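Local structure of Beta/alpha-amylase (Paenibacillus polymyxa, 3VOC) at residues Q132-Y137 / G261-K266. The protein hydrolyses alpha-1,4-glucosidic linkages of starch-like polysaccharides, this chain being the beta-amylase part that removes maltose units from non-reducing ends. Numbering follows the deposited sequence.
Sequences QYDELY and GAAAHK. With CA (calcium ion), chain B.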
loop_
_atom_site.group_PDB
_atom_site.type_symbol
_atom_site.label_atom_id
_atom_site.label_comp_id
_atom_site.label_asym_id
_atom_site.label_seq_id
_atom_site.Cartn_x
_atom_site.Cartn_y
_atom_site.Cartn_z
ATOM N N GLN A 132 -7.069 15.205 8.064
ATOM C CA GLN A 132 -7.575 14.026 8.782
ATOM C C GLN A 132 -6.462 13.060 9.218
ATOM O O GLN A 132 -6.475 12.585 10.350
ATOM C CB GLN A 132 -8.654 13.292 7.979
ATOM C CG GLN A 132 -9.999 14.038 7.904
ATOM C CD GLN A 132 -10.644 14.290 9.266
ATOM O OE1 GLN A 132 -10.526 13.485 10.196
ATOM N NE2 GLN A 132 -11.349 15.412 9.377
ATOM N N TYR A 133 -5.491 12.787 8.344
ATOM C CA TYR A 133 -4.421 11.852 8.709
ATOM C C TYR A 133 -3.524 12.467 9.778
ATOM O O TYR A 133 -3.063 11.782 10.678
ATOM C CB TYR A 133 -3.569 11.462 7.496
ATOM C CG TYR A 133 -4.226 10.531 6.458
ATOM C CD1 TYR A 133 -5.616 10.467 6.292
ATOM C CD2 TYR A 133 -3.436 9.769 5.605
ATOM C CE1 TYR A 133 -6.185 9.629 5.319
ATOM C CE2 TYR A 133 -3.998 8.932 4.630
ATOM C CZ TYR A 133 -5.370 8.885 4.488
ATOM O OH TYR A 133 -5.916 8.081 3.515
ATOM N N ASP A 134 -3.273 13.766 9.651
ATOM C CA ASP A 134 -2.486 14.512 10.651
ATOM C C ASP A 134 -3.126 14.382 12.044
ATOM O O ASP A 134 -2.431 14.071 13.019
ATOM C CB ASP A 134 -2.351 15.982 10.204
ATOM C CG ASP A 134 -1.380 16.796 11.064
ATOM O OD1 ASP A 134 -0.508 16.229 11.748
ATOM O OD2 ASP A 134 -1.489 18.034 11.024
ATOM N N GLU A 135 -4.442 14.597 12.144
ATOM C CA GLU A 135 -5.147 14.422 13.424
ATOM C C GLU A 135 -5.053 12.990 13.951
ATOM O O GLU A 135 -4.900 12.775 15.154
ATOM C CB GLU A 135 -6.632 14.776 13.297
ATOM C CG GLU A 135 -6.915 16.228 12.894
ATOM C CD GLU A 135 -8.372 16.440 12.520
ATOM O OE1 GLU A 135 -9.020 15.498 11.997
ATOM O OE2 GLU A 135 -8.875 17.559 12.741
ATOM N N LEU A 136 -5.181 12.013 13.048
ATOM C CA LEU A 136 -5.154 10.602 13.453
ATOM C C LEU A 136 -3.748 10.196 13.935
ATOM O O LEU A 136 -3.597 9.463 14.932
ATOM C CB LEU A 136 -5.617 9.711 12.287
ATOM C CG LEU A 136 -5.508 8.191 12.479
ATOM C CD1 LEU A 136 -6.453 7.749 13.588
ATOM C CD2 LEU A 136 -5.826 7.469 11.184
ATOM N N TYR A 137 -2.717 10.672 13.239
ATOM C CA TYR A 137 -1.336 10.348 13.626
ATOM C C TYR A 137 -1.014 10.998 14.974
ATOM O O TYR A 137 -0.343 10.402 15.828
ATOM C CB TYR A 137 -0.332 10.819 12.566
ATOM C CG TYR A 137 -0.432 10.172 11.174
ATOM C CD1 TYR A 137 -1.175 9.019 10.951
ATOM C CD2 TYR A 137 0.254 10.725 10.092
ATOM C CE1 TYR A 137 -1.235 8.434 9.660
ATOM C CE2 TYR A 137 0.205 10.155 8.810
ATOM C CZ TYR A 137 -0.539 9.020 8.605
ATOM O OH TYR A 137 -0.582 8.469 7.349
ATOM N N GLY A 261 3.707 11.439 4.644
ATOM C CA GLY A 261 5.041 11.254 5.197
ATOM C C GLY A 261 5.406 12.400 6.132
ATOM O O GLY A 261 5.950 12.180 7.206
ATOM N N ALA A 262 5.112 13.625 5.713
ATOM C CA ALA A 262 5.459 14.804 6.500
ATOM C C ALA A 262 4.618 14.839 7.771
ATOM O O ALA A 262 5.127 15.152 8.850
ATOM C CB ALA A 262 5.274 16.084 5.662
ATOM N N ALA A 263 3.329 14.496 7.651
ATOM C CA ALA A 263 2.474 14.421 8.823
ATOM C C ALA A 263 2.946 13.331 9.785
ATOM O O ALA A 263 2.895 13.516 10.997
ATOM C CB ALA A 263 0.992 14.212 8.436
ATOM N N ALA A 264 3.393 12.198 9.256
ATOM C CA ALA A 264 3.856 11.114 10.132
ATOM C C ALA A 264 5.129 11.536 10.853
ATOM O O ALA A 264 5.268 11.342 12.074
ATOM C CB ALA A 264 4.082 9.842 9.342
ATOM N N HIS A 265 6.062 12.112 10.100
ATOM C CA HIS A 265 7.313 12.581 10.690
ATOM C C HIS A 265 7.056 13.610 11.770
ATOM O O HIS A 265 7.654 13.560 12.840
ATOM C CB HIS A 265 8.264 13.134 9.629
ATOM C CG HIS A 265 9.073 12.076 8.952
ATOM N ND1 HIS A 265 10.099 11.404 9.588
ATOM C CD2 HIS A 265 9.020 11.578 7.693
ATOM C CE1 HIS A 265 10.632 10.530 8.754
ATOM N NE2 HIS A 265 9.992 10.610 7.601
ATOM N N LYS A 266 6.139 14.525 11.493
ATOM C CA LYS A 266 5.858 15.609 12.423
ATOM C C LYS A 266 5.337 15.070 13.750
ATOM O O LYS A 266 5.753 15.526 14.821
ATOM C CB LYS A 266 4.859 16.588 11.813
ATOM C CG LYS A 266 4.525 17.785 12.724
ATOM C CD LYS A 266 3.460 18.671 12.088
ATOM C CE LYS A 266 2.076 18.065 12.266
ATOM N NZ LYS A 266 0.981 19.033 11.964
HETATM CA CA CA B . -10.256 13.688 12.500
HETATM O O HOH W 1 -8.466 12.202 12.241
#
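Asp134 reaches over from helix 132-137 to the neighbouring helix 261-266. Its CB lies 4.2 Å from the methyl CB of Ala263, the residue facing it across the closest backbone pair. CG stands anti to the backbone N (chi1 -171°), which carries the carboxylate to the ammonium group of Lys266. OD2 takes the main bond, through its syn lone pair, at 2.8 Å from Lys266 NZ; OD1 accepts a weak second one from the same nitrogen and is also hydrogen-bonded to Asn267. Lys266, extended to CD and bent at chi3 (79°), crosses the Asp134 side chain at about a right angle. An alanine here removes the carboxylate that pairs with Lys266 and accepts from Asn267, and would probably loosen the hold between the two helices on this polar side of the contact. Alongside the salt bridge, Tyr137 turns the CD2-CE2 side of its ring to the backbone of Ala263 and Ala264, with CE2 3.9 Å from Ala264 CB; the segment axes come within 9.1 Å, with Ala263 and Ala264 offering only methyl groups as side chains to the ring. Away from the interface, Gln132 OE1 and Glu135 OE1 bind the calcium ion, completed by Glu48, Asp52, Asn53 and water 1, which also donates to Gln132 O. Helices 127-144 and 240-268 lie side by side in the helical layer around the parallel strands of the TIM barrel, the two segments at 24°, and Tyr137 also touches Ile78 of strand 73-79.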